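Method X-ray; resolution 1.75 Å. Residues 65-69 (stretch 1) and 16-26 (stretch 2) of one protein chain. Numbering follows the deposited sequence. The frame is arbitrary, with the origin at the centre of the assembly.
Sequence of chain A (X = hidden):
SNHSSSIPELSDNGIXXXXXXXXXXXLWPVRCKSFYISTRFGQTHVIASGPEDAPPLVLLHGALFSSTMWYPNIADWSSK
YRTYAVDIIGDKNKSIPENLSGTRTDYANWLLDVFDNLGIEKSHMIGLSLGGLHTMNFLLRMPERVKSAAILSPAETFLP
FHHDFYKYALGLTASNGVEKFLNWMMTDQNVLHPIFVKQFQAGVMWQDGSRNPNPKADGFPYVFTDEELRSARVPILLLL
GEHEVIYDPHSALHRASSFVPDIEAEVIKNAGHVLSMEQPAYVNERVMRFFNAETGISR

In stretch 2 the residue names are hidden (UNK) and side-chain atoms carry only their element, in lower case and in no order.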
ATOM      1  N   PHE A  65       0.815   6.861  -3.854  1.00 26.67           N
ATOM      2  CA  PHE A  65       2.024   7.201  -3.099  1.00 27.10           C
ATOM      3  C   PHE A  65       3.295   6.506  -3.608  1.00 27.33           C
ATOM      4  O   PHE A  65       4.393   7.005  -3.393  1.00 28.14           O
ATOM      5  CB  PHE A  65       1.824   6.877  -1.605  1.00 26.69           C
ATOM      6  CG  PHE A  65       1.232   8.003  -0.791  1.00 28.20           C
ATOM      7  CD1 PHE A  65       0.438   8.987  -1.378  1.00 29.07           C
ATOM      8  CD2 PHE A  65       1.474   8.076   0.584  1.00 29.14           C
ATOM      9  CE1 PHE A  65      -0.103  10.015  -0.614  1.00 30.52           C
ATOM     10  CE2 PHE A  65       0.944   9.107   1.347  1.00 30.18           C
ATOM     11  CZ  PHE A  65       0.147  10.070   0.751  1.00 30.98           C
ATOM     12  N   SER A  66       3.129   5.366  -4.280  1.00 27.32           N
ATOM     13  CA  SER A  66       4.233   4.479  -4.718  1.00 27.40           C
ATOM     14  C   SER A  66       5.019   3.822  -3.577  1.00 26.95           C
ATOM     15  O   SER A  66       4.840   4.142  -2.394  1.00 26.23           O
ATOM     16  CB  SER A  66       5.205   5.194  -5.692  1.00 28.42           C
ATOM     17  OG  SER A  66       6.189   5.934  -4.990  1.00 28.47           O
ATOM     18  N   SER A  67       5.939   2.932  -3.951  1.00 27.17           N
ATOM     19  CA  SER A  67       6.805   2.251  -2.998  1.00 27.54           C
ATOM     20  C   SER A  67       7.788   3.172  -2.278  1.00 27.93           C
ATOM     21  O   SER A  67       8.350   2.799  -1.248  1.00 28.38           O
ATOM     22  CB  SER A  67       7.580   1.149  -3.708  1.00 28.15           C
ATOM     23  OG  SER A  67       6.712   0.092  -4.048  1.00 29.03           O
ATOM     24  N   THR A  68       8.001   4.374  -2.816  1.00 28.81           N
ATOM     25  CA  THR A  68       8.942   5.307  -2.206  1.00 29.14           C
ATOM     26  C   THR A  68       8.484   5.779  -0.822  1.00 28.77           C
ATOM     27  O   THR A  68       9.298   6.337  -0.077  1.00 29.74           O
ATOM     28  CB  THR A  68       9.172   6.556  -3.081  1.00 30.22           C
ATOM     29  OG1 THR A  68       7.933   7.272  -3.204  1.00 30.48           O
ATOM     30  CG2 THR A  68       9.704   6.176  -4.455  1.00 30.67           C
ATOM     31  N   MET A  69       7.204   5.555  -0.485  1.00 27.47           N
ATOM     32  CA  MET A  69       6.633   6.013   0.793  1.00 27.98           C
ATOM     33  C   MET A  69       7.224   5.318   2.014  1.00 27.47           C
ATOM     34  O   MET A  69       7.059   5.798   3.128  1.00 28.05           O
ATOM     35  CB  MET A  69       5.105   5.869   0.831  1.00 27.22           C
ATOM     36  CG  MET A  69       4.591   4.441   0.899  1.00 26.82           C
ATOM     37  SD  MET A  69       2.846   4.389   1.374  1.00 27.07           S
ATOM     38  CE  MET A  69       2.917   4.515   3.160  1.00 26.77           C
ATOM     39  N   UNK A  16       8.587  13.647 -15.943  1.00 31.87           N
ATOM     40  CA  UNK A  16       8.714  14.427 -14.728  1.00 32.11           C
ATOM     41  C   UNK A  16       8.398  13.572 -13.503  1.00 30.84           C
ATOM     42  O   UNK A  16       9.115  13.641 -12.501  1.00 30.63           O
ATOM     43  n   UNK A  16       3.448  17.949 -14.760  1.00 42.83           N
ATOM     44  c   UNK A  16       7.714  16.391 -13.450  1.00 35.81           C
ATOM     45  c   UNK A  16       6.915  17.674 -13.591  1.00 38.92           C
ATOM     46  c   UNK A  16       7.808  15.654 -14.772  1.00 34.17           C
ATOM     47  c   UNK A  16       4.692  18.294 -14.463  1.00 42.68           C
ATOM     48  n   UNK A  16       5.524  17.398 -13.945  1.00 39.64           N
ATOM     49  n   UNK A  16       5.106  19.534 -14.692  1.00 46.19           N
ATOM     50  N   UNK A  17       7.341  12.764 -13.598  1.00 30.18           N
ATOM     51  CA  UNK A  17       6.976  11.878 -12.489  1.00 29.71           C
ATOM     52  C   UNK A  17       8.105  10.899 -12.190  1.00 29.66           C
ATOM     53  O   UNK A  17       8.521  10.767 -11.033  1.00 29.77           O
ATOM     54  c   UNK A  17       5.671  11.120 -12.735  1.00 29.99           C
ATOM     55  c   UNK A  17       5.401   7.899 -10.709  1.00 31.55           C
ATOM     56  c   UNK A  17       4.847   9.746  -9.270  1.00 30.77           C
ATOM     57  c   UNK A  17       5.051  10.624 -10.330  1.00 29.92           C
ATOM     58  c   UNK A  17       5.611   8.784 -11.765  1.00 30.82           C
ATOM     59  c   UNK A  17       5.033   8.386  -9.471  1.00 31.15           C
ATOM     60  o   UNK A  17       4.835   7.509  -8.434  1.00 32.20           O
ATOM     61  c   UNK A  17       5.410  10.155 -11.598  1.00 29.93           C
ATOM     62  N   UNK A  18       8.612  10.235 -13.227  1.00 30.27           N
ATOM     63  CA  UNK A  18       9.752   9.332 -13.075  1.00 30.60           C
ATOM     64  C   UNK A  18      10.961   9.980 -12.406  1.00 30.37           C
ATOM     65  O   UNK A  18      11.613   9.362 -11.564  1.00 30.18           O
ATOM     66  c   UNK A  18      10.149   8.716 -14.420  1.00 32.78           C
ATOM     67  c   UNK A  18      10.104   6.266 -15.035  1.00 37.38           C
ATOM     68  o   UNK A  18       7.376   3.946 -15.703  1.00 42.72           O
ATOM     69  c   UNK A  18       9.409   7.445 -14.757  1.00 34.61           C
ATOM     70  c   UNK A  18       9.431   5.102 -15.350  1.00 39.66           C
ATOM     71  c   UNK A  18       7.332   6.249 -15.125  1.00 37.17           C
ATOM     72  c   UNK A  18       8.014   7.417 -14.809  1.00 35.12           C
ATOM     73  c   UNK A  18       8.047   5.100 -15.392  1.00 39.75           C
ATOM     74  N   UNK A  19      11.284  11.212 -12.801  1.00 30.30           N
ATOM     75  CA  UNK A  19      12.378  11.946 -12.172  1.00 31.40           C
ATOM     76  C   UNK A  19      12.128  12.177 -10.671  1.00 31.13           C
ATOM     77  O   UNK A  19      13.028  11.966  -9.851  1.00 31.95           O
ATOM     78  c   UNK A  19      12.624  13.281 -12.895  1.00 32.43           C
ATOM     79  n   UNK A  19      15.990  13.635 -11.417  1.00 38.30           N
ATOM     80  c   UNK A  19      15.111  13.322 -12.366  1.00 36.53           C
ATOM     81  o   UNK A  19      15.340  12.466 -13.223  1.00 36.75           O
ATOM     82  c   UNK A  19      13.794  14.087 -12.347  1.00 34.47           C
ATOM     83  N   UNK A  20      10.919  12.607 -10.320  1.00 30.43           N
ATOM     84  CA  UNK A  20      10.563  12.832  -8.911  1.00 30.32           C
ATOM     85  C   UNK A  20      10.593  11.542  -8.085  1.00 29.65           C
ATOM     86  O   UNK A  20      10.946  11.560  -6.909  1.00 30.25           O
ATOM     87  c   UNK A  20       9.186  13.538  -8.725  1.00 30.99           C
ATOM     88  o   UNK A  20       8.126  12.717  -9.243  1.00 29.64           O
ATOM     89  c   UNK A  20       9.171  14.929  -9.384  1.00 32.73           C
ATOM     90  N   UNK A  21      10.207  10.433  -8.712  1.00 28.88           N
ATOM     91  CA  UNK A  21      10.238   9.112  -8.074  1.00 29.42           C
ATOM     92  C   UNK A  21      11.687   8.771  -7.719  1.00 30.50           C
ATOM     93  O   UNK A  21      11.978   8.330  -6.597  1.00 31.79           O
ATOM     94  c   UNK A  21      10.397   4.598  -7.656  1.00 33.41           C
ATOM     95  c   UNK A  21       8.013   4.853  -7.892  1.00 32.88           C
ATOM     96  c   UNK A  21       9.471   6.680  -8.492  1.00 30.33           C
ATOM     97  c   UNK A  21       9.653   8.077  -9.042  1.00 29.22           C
ATOM     98  c   UNK A  21       9.110   4.093  -7.535  1.00 34.17           C
ATOM     99  c   UNK A  21      10.574   5.889  -8.143  1.00 31.72           C
ATOM    100  c   UNK A  21       8.201   6.135  -8.367  1.00 30.85           C
ATOM    101  o   UNK A  21       8.905   2.829  -7.059  1.00 36.24           O
ATOM    102  N   UNK A  22      12.591   8.993  -8.666  1.00 30.89           N
ATOM    103  CA  UNK A  22      14.012   8.727  -8.462  1.00 32.91           C
ATOM    104  C   UNK A  22      14.602   9.606  -7.366  1.00 33.80           C
ATOM    105  O   UNK A  22      15.437   9.154  -6.584  1.00 35.16           O
ATOM    106  c   UNK A  22      14.467   7.786 -10.775  1.00 34.62           C
ATOM    107  c   UNK A  22      14.786   8.889  -9.778  1.00 33.94           C
ATOM    108  n   UNK A  22      14.840   7.990 -12.026  1.00 35.45           N
ATOM    109  o   UNK A  22      13.877   6.763 -10.418  1.00 35.48           O
ATOM    110  N   UNK A  23      14.149  10.856  -7.303  1.00 33.15           N
ATOM    111  CA  UNK A  23      14.612  11.774  -6.270  1.00 35.48           C
ATOM    112  C   UNK A  23      14.115  11.388  -4.873  1.00 35.27           C
ATOM    113  O   UNK A  23      14.840  11.541  -3.896  1.00 37.15           O
ATOM    114  c   UNK A  23      15.053  13.669  -7.857  1.00 38.59           C
ATOM    115  c   UNK A  23      14.271  13.217  -6.632  1.00 36.48           C
ATOM    116  c   UNK A  23      14.873  15.129  -8.198  1.00 40.82           C
ATOM    117  o   UNK A  23      14.277  15.869  -7.393  1.00 42.38           O
ATOM    118  o   UNK A  23      15.338  15.539  -9.282  1.00 42.90           O
ATOM    119  N   UNK A  24      12.892  10.866  -4.788  1.00 34.17           N
ATOM    120  CA  UNK A  24      12.377  10.323  -3.519  1.00 34.57           C
ATOM    121  C   UNK A  24      13.171   9.110  -3.026  1.00 36.44           C
ATOM    122  O   UNK A  24      13.267   8.883  -1.823  1.00 37.19           O
ATOM    123  c   UNK A  24      10.906   9.947  -3.637  1.00 33.15           C
ATOM    124  o   UNK A  24      10.083  11.096  -3.719  1.00 32.09           O
ATOM    125  N   UNK A  25      13.732   8.329  -3.946  1.00 53.02           N
ATOM    126  CA  UNK A  25      14.535   7.167  -3.557  1.00 52.51           C
ATOM    127  C   UNK A  25      15.835   7.529  -2.831  1.00 54.36           C
ATOM    128  O   UNK A  25      16.437   6.681  -2.184  1.00 54.22           O
ATOM    129  c   UNK A  25      13.772   5.211  -5.129  1.00 51.62           C
ATOM    130  c   UNK A  25      14.825   6.253  -4.750  1.00 53.11           C
ATOM    131  c   UNK A  25      14.424   4.133  -5.981  1.00 52.78           C
ATOM    132  c   UNK A  25      13.124   4.581  -3.901  1.00 50.03           C
ATOM    133  N   UNK A  26      16.246   8.789  -2.923  1.00 56.92           N
ATOM    134  CA  UNK A  26      17.392   9.275  -2.159  1.00 59.44           C
ATOM    135  C   UNK A  26      17.071   9.426  -0.664  1.00 58.13           C
ATOM    136  O   UNK A  26      17.982   9.619   0.148  1.00 60.36           O
ATOM    137  c   UNK A  26      17.919  10.593  -2.739  1.00 63.01           C
ATOM    138  o   UNK A  26      17.063  11.674  -2.416  1.00 64.32           O
TER

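Position 16 carries three carbons, a nitrogen, then a carbon bearing two more nitrogens: a guanidinium, so Arg16. Its side chain runs out of reach of stretch 1 and adds nothing to the contact. Position 17 has one carbon leading to a six-carbon ring with an oxygen at its far end, 3.6 Å from CB of Ser66; this is Tyr17, and that oxygen is OH. CA-to-CB points sideways, so the length of the ring does the reaching.

Position 18 repeats the same atoms, one carbon and a ring bearing oxygen, but lies out of reach: Tyr18. Position 19 shows three carbons, the third with one oxygen and one nitrogen, an amide far from stretch 1: Gln19. At position 20 a single carbon forks into an oxygen and a carbon, which makes Thr20; its OG1 turns back on the helix and donates to O of Tyr17 at 2.7 Å.

Position 21 is again one carbon and a six-carbon ring bearing an oxygen, but here the ring lies against Ser66 and Thr68, and its oxygen comes near Ser67. It is Tyr21. CG2 of Thr68 sits 3.7 Å from the ring centroid, 12° off the normal, a CH-pi contact over one face. CB of Ser66 approaches CE2 obliquely at 3.6 Å, and CB of Ser67 lies 4.0 Å from OH.

Position 22 has two carbons, the second carrying an oxygen and a nitrogen, and points away: Asn22. Position 23, three carbons ending in two oxygens, is Glu23, whose OE2 accepts from NE2 of Gln19 at 2.9 Å, one turn along the helix.

Position 24 has just one carbon and one oxygen; CA-to-CB points toward stretch 1, and CB packs 3.8 Å from CB of Thr68. This is Ser24. Position 25 has four carbons forked at the second, with one branch tip 3.8 Å from CG2 of Thr68: Leu25, and that tip is CD2. Position 26, one carbon and one oxygen, is Ser26, poorly ordered and clear of the contact.

The rule is a small residue pressed into a helix flank. Positions 17, 21, 24 and 25 recur at the spacing of helical turns, and Thr68, with the largest covered area, meets the last three. No hydrogen bond crosses between the stretches; the contact rests on packing and the CH-pi contact. Stretch 1 braces itself instead: OG of Ser66 donates to O of Phe65 at 2.6 Å and accepts from N of Thr68 at 3.2 Å, tying together the short turn that presents Thr68 to the ring.

Stretch 2 16-26: RYYQTYNESLS
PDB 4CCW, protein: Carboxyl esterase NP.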